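PDB 7ANV: ancestral D-type dye decolorizing peroxidase from Geotrichum candidum, which probably catalyses the hydrogen peroxide-dependent oxidation of dyes and other substrates at its heme. Local coordinates for residues G191-H194 with F195-D199; Q306-P309 with E310-K313. All blocks are in the same frame, centred on the assembly; numbering follows the deposited sequence.

Contact 1 (G191-H194 with F195-D199). With HEM (protoporphyrin IX containing Fe), chain B.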
ATOM      1  N   GLY A 191      13.112  -3.609  -5.795  1.00 25.71           N
ATOM      2  CA  GLY A 191      11.730  -4.113  -5.756  1.00 25.12           C
ATOM      3  C   GLY A 191      11.406  -4.878  -4.479  1.00 22.46           C
ATOM      4  O   GLY A 191      10.279  -5.292  -4.334  1.00 21.48           O
ATOM      5  N   HIS A 192      12.341  -5.003  -3.545  1.00 20.50           N
ATOM      6  CA  HIS A 192      12.077  -5.561  -2.195  1.00 19.64           C
ATOM      7  C   HIS A 192      11.838  -4.428  -1.201  1.00 19.40           C
ATOM      8  O   HIS A 192      12.472  -3.339  -1.368  1.00 18.79           O
ATOM      9  CB  HIS A 192      13.245  -6.428  -1.719  1.00 20.63           C
ATOM     10  CG  HIS A 192      13.522  -7.626  -2.563  1.00 21.84           C
ATOM     11  ND1 HIS A 192      13.661  -8.906  -2.028  1.00 22.47           N
ATOM     12  CD2 HIS A 192      13.764  -7.747  -3.894  1.00 23.15           C
ATOM     13  CE1 HIS A 192      13.937  -9.770  -3.000  1.00 23.28           C
ATOM     14  NE2 HIS A 192      14.000  -9.095  -4.161  1.00 23.83           N
ATOM     15  N   GLU A 193      11.004  -4.697  -0.198  1.00 18.81           N
ATOM     16  CA  GLU A 193      10.756  -3.720   0.877  1.00 19.69           C
ATOM     17  C   GLU A 193      11.891  -3.926   1.882  1.00 19.54           C
ATOM     18  O   GLU A 193      12.694  -4.864   1.699  1.00 18.76           O
ATOM     19  CB  GLU A 193       9.306  -3.822   1.340  1.00 20.01           C
ATOM     20  CG  GLU A 193       8.842  -5.168   1.867  1.00 21.01           C
ATOM     21  CD  GLU A 193       9.618  -5.636   3.063  1.00 22.39           C
ATOM     22  OE1 GLU A 193      10.118  -6.766   2.999  1.00 22.61           O
ATOM     23  OE2 GLU A 193       9.731  -4.833   4.056  1.00 22.36           O
ATOM     24  N   HIS A 194      11.963  -3.090   2.902  1.00 18.70           N
ATOM     25  CA  HIS A 194      13.145  -3.051   3.811  1.00 19.77           C
ATOM     26  C   HIS A 194      13.304  -4.330   4.633  1.00 20.09           C
ATOM     27  O   HIS A 194      14.469  -4.599   5.017  1.00 20.08           O
ATOM     28  CB  HIS A 194      13.071  -1.812   4.712  1.00 20.19           C
ATOM     29  CG  HIS A 194      13.742  -0.653   4.056  1.00 20.81           C
ATOM     30  ND1 HIS A 194      15.105  -0.635   3.837  1.00 21.19           N
ATOM     31  CD2 HIS A 194      13.254   0.493   3.545  1.00 20.75           C
ATOM     32  CE1 HIS A 194      15.415   0.516   3.261  1.00 21.63           C
ATOM     33  NE2 HIS A 194      14.301   1.202   3.051  1.00 20.99           N
ATOM     34  N   PHE A 195      12.242  -5.114   4.899  1.00 19.80           N
ATOM     35  CA  PHE A 195      12.434  -6.391   5.617  1.00 19.91           C
ATOM     36  C   PHE A 195      13.130  -7.427   4.700  1.00 21.09           C
ATOM     37  O   PHE A 195      13.615  -8.483   5.209  1.00 21.40           O
ATOM     38  CB  PHE A 195      11.138  -6.924   6.205  1.00 20.60           C
ATOM     39  CG  PHE A 195      10.513  -6.093   7.292  1.00 20.12           C
ATOM     40  CD1 PHE A 195      11.288  -5.520   8.297  1.00 20.87           C
ATOM     41  CD2 PHE A 195       9.129  -5.991   7.377  1.00 21.13           C
ATOM     42  CE1 PHE A 195      10.692  -4.843   9.345  1.00 20.89           C
ATOM     43  CE2 PHE A 195       8.540  -5.252   8.401  1.00 20.41           C
ATOM     44  CZ  PHE A 195       9.323  -4.682   9.377  1.00 20.94           C
ATOM     45  N   GLY A 196      13.137  -7.188   3.385  1.00 20.44           N
ATOM     46  CA  GLY A 196      13.877  -7.992   2.409  1.00 20.38           C
ATOM     47  C   GLY A 196      12.989  -8.776   1.461  1.00 19.97           C
ATOM     48  O   GLY A 196      13.543  -9.524   0.626  1.00 18.83           O
ATOM     49  N   PHE A 197      11.674  -8.580   1.515  1.00 20.30           N
ATOM     50  CA  PHE A 197      10.707  -9.359   0.703  1.00 19.96           C
ATOM     51  C   PHE A 197      10.403  -8.627  -0.605  1.00 19.98           C
ATOM     52  O   PHE A 197      10.085  -7.437  -0.611  1.00 19.54           O
ATOM     53  CB  PHE A 197       9.427  -9.660   1.480  1.00 19.04           C
ATOM     54  CG  PHE A 197       9.619 -10.566   2.668  1.00 19.54           C
ATOM     55  CD1 PHE A 197      10.131 -10.065   3.854  1.00 19.94           C
ATOM     56  CD2 PHE A 197       9.320 -11.923   2.586  1.00 19.01           C
ATOM     57  CE1 PHE A 197      10.365 -10.893   4.930  1.00 20.45           C
ATOM     58  CE2 PHE A 197       9.541 -12.743   3.674  1.00 20.31           C
ATOM     59  CZ  PHE A 197      10.034 -12.214   4.855  1.00 19.97           C
ATOM     60  N   GLN A 198      10.431  -9.380  -1.708  1.00 20.86           N
ATOM     61  CA  GLN A 198       9.961  -8.934  -3.040  1.00 22.11           C
ATOM     62  C   GLN A 198       8.540  -8.423  -2.873  1.00 23.12           C
ATOM     63  O   GLN A 198       7.687  -9.109  -2.280  1.00 21.08           O
ATOM     64  CB  GLN A 198      10.010 -10.084  -4.060  1.00 23.83           C
ATOM     65  CG  GLN A 198       9.555  -9.717  -5.472  1.00 24.60           C
ATOM     66  CD  GLN A 198      10.520  -8.801  -6.189  1.00 25.90           C
ATOM     67  OE1 GLN A 198      11.718  -9.044  -6.296  1.00 28.64           O
ATOM     68  NE2 GLN A 198       9.994  -7.720  -6.706  1.00 28.14           N
ATOM     69  N   ASP A 199       8.307  -7.226  -3.405  1.00 24.28           N
ATOM     70  CA  ASP A 199       7.005  -6.550  -3.373  1.00 27.57           C
ATOM     71  C   ASP A 199       6.524  -6.373  -4.823  1.00 26.89           C
ATOM     72  O   ASP A 199       7.303  -6.634  -5.812  1.00 29.48           O
ATOM     73  CB  ASP A 199       7.176  -5.271  -2.562  1.00 32.18           C
ATOM     74  CG  ASP A 199       5.850  -4.670  -2.151  1.00 37.57           C
ATOM     75  OD1 ASP A 199       4.779  -5.228  -2.592  1.00 35.90           O
ATOM     76  OD2 ASP A 199       5.907  -3.638  -1.429  1.00 46.49           O
TER
HETATM   77  CHA HEM B 601       1.391  -7.732  -0.278  1.00 15.84           C
HETATM   78  CHB HEM B 601       4.871  -6.112   2.678  1.00 18.28           C
HETATM   79  CHC HEM B 601       1.747  -2.777   4.458  1.00 16.89           C
HETATM   80  CHD HEM B 601      -1.780  -4.720   1.762  1.00 16.42           C
HETATM   81  C1A HEM B 601       2.601  -7.558   0.370  1.00 16.44           C
HETATM   82  C2A HEM B 601       3.774  -8.307   0.104  1.00 17.24           C
HETATM   83  C3A HEM B 601       4.750  -7.871   0.942  1.00 17.77           C
HETATM   84  C4A HEM B 601       4.191  -6.818   1.718  1.00 16.97           C
HETATM   85  CMA HEM B 601       6.188  -8.358   1.015  1.00 18.06           C
HETATM   86  CAA HEM B 601       3.911  -9.462  -0.882  1.00 19.14           C
HETATM   87  CBA HEM B 601       4.069  -9.059  -2.339  1.00 19.61           C
HETATM   88  CGA HEM B 601       2.828  -9.239  -3.166  1.00 23.71           C
HETATM   89  O1A HEM B 601       2.023 -10.182  -3.057  1.00 30.60           O
HETATM   90  O2A HEM B 601       2.623  -8.427  -4.010  1.00 28.05           O
HETATM   91  C1B HEM B 601       4.303  -5.055   3.415  1.00 18.15           C
HETATM   92  C2B HEM B 601       5.034  -4.261   4.354  1.00 17.65           C
HETATM   93  C3B HEM B 601       4.188  -3.312   4.847  1.00 17.94           C
HETATM   94  C4B HEM B 601       2.880  -3.540   4.173  1.00 16.50           C
HETATM   95  CMB HEM B 601       6.476  -4.436   4.744  1.00 19.87           C
HETATM   96  CAB HEM B 601       4.422  -2.206   5.805  1.00 18.31           C
HETATM   97  CBB HEM B 601       5.631  -1.654   6.079  1.00 19.31           C
HETATM   98  C1C HEM B 601       0.485  -3.028   3.898  1.00 16.12           C
HETATM   99  C2C HEM B 601      -0.712  -2.369   4.219  1.00 17.10           C
HETATM  100  C3C HEM B 601      -1.710  -2.961   3.465  1.00 17.26           C
HETATM  101  C4C HEM B 601      -1.099  -3.971   2.675  1.00 15.89           C
HETATM  102  CMC HEM B 601      -0.848  -1.227   5.216  1.00 17.67           C
HETATM  103  CAC HEM B 601      -3.150  -2.700   3.408  1.00 16.52           C
HETATM  104  CBC HEM B 601      -3.816  -2.133   4.403  1.00 18.23           C
HETATM  105  C1D HEM B 601      -1.148  -5.661   0.949  1.00 15.89           C
HETATM  106  C2D HEM B 601      -1.917  -6.368  -0.089  1.00 15.68           C
HETATM  107  C3D HEM B 601      -1.026  -7.220  -0.640  1.00 16.54           C
HETATM  108  C4D HEM B 601       0.262  -7.019   0.062  1.00 15.61           C
HETATM  109  CMD HEM B 601      -3.377  -6.228  -0.507  1.00 15.52           C
HETATM  110  CAD HEM B 601      -1.293  -8.188  -1.772  1.00 16.94           C
HETATM  111  CBD HEM B 601      -1.921  -9.510  -1.295  1.00 17.79           C
HETATM  112  CGD HEM B 601      -2.301 -10.388  -2.450  1.00 18.51           C
HETATM  113  O1D HEM B 601      -1.954 -11.593  -2.365  1.00 17.56           O
HETATM  114  O2D HEM B 601      -2.971  -9.954  -3.422  1.00 17.74           O
HETATM  115  NA  HEM B 601       2.868  -6.628   1.366  1.00 17.15           N
HETATM  116  NB  HEM B 601       3.050  -4.581   3.331  1.00 17.07           N
HETATM  117  NC  HEM B 601       0.236  -4.035   2.991  1.00 17.20           N
HETATM  118  ND  HEM B 601       0.132  -6.091   1.048  1.00 14.43           N
HETATM  119 FE   HEM B 601       1.540  -5.414   2.178  1.00 17.12          FE

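Contact 2 (Q306-P309 with E310-K313)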
ATOM      1  N   GLN A 306      10.481 -24.725   1.137  1.00 21.28           N
ATOM      2  CA  GLN A 306      11.748 -24.322   0.506  1.00 23.16           C
ATOM      3  C   GLN A 306      11.446 -23.134  -0.414  1.00 22.06           C
ATOM      4  O   GLN A 306      10.352 -23.075  -0.970  1.00 21.54           O
ATOM      5  CB  GLN A 306      12.391 -25.454  -0.326  1.00 24.36           C
ATOM      6  CG  GLN A 306      11.507 -26.037  -1.418  1.00 26.50           C
ATOM      7  CD  GLN A 306      11.993 -27.377  -1.946  1.00 31.32           C
ATOM      8  OE1 GLN A 306      13.137 -27.755  -1.756  1.00 34.01           O
ATOM      9  NE2 GLN A 306      11.111 -28.143  -2.571  1.00 32.95           N
ATOM     10  N   ASP A 307      12.422 -22.276  -0.605  1.00 22.62           N
ATOM     11  CA  ASP A 307      12.298 -21.209  -1.631  1.00 22.30           C
ATOM     12  C   ASP A 307      12.282 -21.882  -3.008  1.00 22.99           C
ATOM     13  O   ASP A 307      12.756 -23.037  -3.125  1.00 22.92           O
ATOM     14  CB  ASP A 307      13.464 -20.240  -1.459  1.00 22.68           C
ATOM     15  CG  ASP A 307      13.342 -18.962  -2.240  1.00 22.47           C
ATOM     16  OD1 ASP A 307      12.259 -18.717  -2.828  1.00 22.26           O
ATOM     17  OD2 ASP A 307      14.304 -18.192  -2.163  1.00 24.43           O
ATOM     18  N   ASP A 308      11.843 -21.168  -4.039  1.00 22.88           N
ATOM     19  CA  ASP A 308      11.934 -21.603  -5.453  1.00 24.33           C
ATOM     20  C   ASP A 308      12.147 -20.338  -6.251  1.00 25.67           C
ATOM     21  O   ASP A 308      11.206 -19.640  -6.637  1.00 24.65           O
ATOM     22  CB  ASP A 308      10.718 -22.423  -5.885  1.00 25.04           C
ATOM     23  CG  ASP A 308      10.765 -22.972  -7.309  1.00 26.32           C
ATOM     24  OD1 ASP A 308      11.517 -22.455  -8.115  1.00 27.56           O
ATOM     25  OD2 ASP A 308       9.986 -23.881  -7.579  1.00 29.69           O
ATOM     26  N   PRO A 309      13.421 -19.969  -6.448  1.00 29.03           N
ATOM     27  CA  PRO A 309      13.748 -18.731  -7.148  1.00 29.57           C
ATOM     28  C   PRO A 309      13.200 -18.702  -8.583  1.00 30.01           C
ATOM     29  O   PRO A 309      12.864 -17.602  -9.035  1.00 30.18           O
ATOM     30  CB  PRO A 309      15.280 -18.713  -7.197  1.00 32.83           C
ATOM     31  CG  PRO A 309      15.730 -19.697  -6.142  1.00 32.53           C
ATOM     32  CD  PRO A 309      14.604 -20.695  -5.973  1.00 31.14           C
ATOM     33  N   GLU A 310      13.117 -19.843  -9.263  1.00 32.48           N
ATOM     34  CA  GLU A 310      12.613 -19.878 -10.670  1.00 34.53           C
ATOM     35  C   GLU A 310      11.120 -19.544 -10.650  1.00 29.83           C
ATOM     36  O   GLU A 310      10.660 -18.743 -11.499  1.00 30.22           O
ATOM     37  CB  GLU A 310      12.892 -21.224 -11.353  1.00 38.82           C
ATOM     38  CG  GLU A 310      14.373 -21.577 -11.440  1.00 45.23           C
ATOM     39  CD  GLU A 310      14.745 -23.024 -11.808  1.00 53.09           C
ATOM     40  OE1 GLU A 310      15.836 -23.227 -12.435  1.00 59.55           O
ATOM     41  OE2 GLU A 310      13.989 -23.972 -11.436  1.00 59.75           O
ATOM     42  N   LEU A 311      10.384 -20.115  -9.702  1.00 27.18           N
ATOM     43  CA  LEU A 311       8.938 -19.849  -9.502  1.00 25.36           C
ATOM     44  C   LEU A 311       8.756 -18.361  -9.192  1.00 24.56           C
ATOM     45  O   LEU A 311       7.843 -17.740  -9.758  1.00 23.08           O
ATOM     46  CB  LEU A 311       8.412 -20.722  -8.353  1.00 25.15           C
ATOM     47  CG  LEU A 311       7.018 -20.387  -7.813  1.00 25.31           C
ATOM     48  CD1 LEU A 311       5.993 -20.548  -8.913  1.00 26.29           C
ATOM     49  CD2 LEU A 311       6.656 -21.280  -6.624  1.00 25.73           C
ATOM     50  N   ALA A 312       9.568 -17.831  -8.277  1.00 24.29           N
ATOM     51  CA  ALA A 312       9.433 -16.443  -7.788  1.00 25.07           C
ATOM     52  C   ALA A 312       9.491 -15.468  -8.964  1.00 26.31           C
ATOM     53  O   ALA A 312       8.764 -14.463  -8.937  1.00 25.34           O
ATOM     54  CB  ALA A 312      10.496 -16.157  -6.757  1.00 25.03           C
ATOM     55  N   LYS A 313      10.297 -15.752  -9.992  1.00 27.83           N
ATOM     56  CA  LYS A 313      10.486 -14.781 -11.104  1.00 30.89           C
ATOM     57  C   LYS A 313       9.416 -14.942 -12.182  1.00 30.37           C
ATOM     58  O   LYS A 313       9.438 -14.146 -13.114  1.00 33.75           O
ATOM     59  CB  LYS A 313      11.853 -14.960 -11.780  1.00 35.66           C
ATOM     60  CG  LYS A 313      13.037 -14.640 -10.892  1.00 39.11           C
ATOM     61  CD  LYS A 313      14.350 -15.070 -11.504  1.00 43.79           C
ATOM     62  CE  LYS A 313      15.551 -14.399 -10.865  1.00 47.23           C
ATOM     63  NZ  LYS A 313      16.596 -15.402 -10.533  1.00 49.85           N
TER

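Contact 1 (G191-H194 with F195-D199)
E193 bends its carboxylate back to the turn that follows it and grips two backbone N-H groups. Its CG sits between the backbone N and the carbonyl carbon (chi1 59°), and a second bend at chi2 curls the chain toward F195 and F197. E193 OE2 accepts from F195 N at 2.7 Å, the N-H coming in from above the carboxylate plane. E193 OE1 accepts from F197 N at 2.8 Å, on its anti side. OE1 also lies at the edge of the F197 ring, near the ring plane. Q256 NE2 gives the buried carboxylate a third hydrogen bond, at OE2. The type I turn E193-G196 closes with G196 N bonded to E193 O.

The H192 ring reaches across to the other arm of the turn. H192 ND1 donates almost straight to G196 O (2.7 Å, 175° at the hydrogen). That oxygen lies in the ring plane, but the donor stands above the carbonyl plane. Q198 covers one face of the H192 ring, with its CB 4.1 Å from the ring centre in a CH-pi contact. The Q198 side chain bends at chi2, and its NE2 bonds D199 O. H192 and Q198 form a single antiparallel bridge, a non-hydrogen-bonded pair flanked by E193 N to F197 O and D199 N to G191 O, both at 2.9 Å.

Heme methyl CMB lies 3.4 Å from E193 OE2. D199 OD1 is held by R367 in a salt bridge. G196 to D199 match the start of the GXXDG motif of dye-decolorizing peroxidases, whose aspartate belongs to the distal heme pocket.

Contact 2 (Q306-P309 with E310-K313)
D308 caps the helix 309-312 with its side chain, and its carboxylate meets L311. D308 CB packs against L311 CB at 3.8 Å. D308 CG comes closer to the same L311 CB, 3.4 Å away, and the two side chains run at about a right angle to each other. At the tip the two oxygens differ. D308 OD1 accepts from L311 N at 3.0 Å, with 165° at the hydrogen; the N-H arrives from well above the carboxylate plane. D308 OD2 meets carbon instead, lying 3.6 Å from L311 CB. CG stands anti to the backbone N (chi1 -177°), which brings OD1 to L311 N.

The backbone of D308 adds a second tie. D308 O receives A312 N at 2.9 Å, nearly in line with the C=O bond, and so begins the helical bonding. P309 is the first residue after the cap, a place where its missing N-H costs nothing. P309 O accepts a weak bond from K313 N, and the K313 CG methylene touches that oxygen at 3.5 Å. Upstream, D307 OD1 accepts a weak bond from D308 N and is also hydrogen-bonded to S296 OG. L311 and A312 turn into the protein, where L311 touches I302 and R317.

The capping bond gives L311 N, in the first turn of the helix, a side-chain acceptor. The carboxylate lies at the N-terminal end of this short helix, whose modest dipole would probably favour the ionised form. E310 OE2, 4.4 Å from D308 OD1, probably works against that, though it lies on an exposed residue and may be screened by solvent.

In the fold
Contact 1 comes first along the chain, in the loop between strands 174-183 and 205-206. Contact 2 follows after strand 247-256 and helices 258-267 and 279-291. Their centres are about 15 Å apart and their nearest atoms about 6 Å, so they do not touch. Both lie on the same side of the chain's centre. The segment after helix 279-291 links them: K295 shares backbone hydrogen bonds with Q198 of contact 1, S296 bonds D307 of contact 2, and nearby R293 bonds the heme. Contact 1 forms part of the heme pocket wall. Contact 2 lies farther from the heme, with the A312 side chain about 11 Å from it.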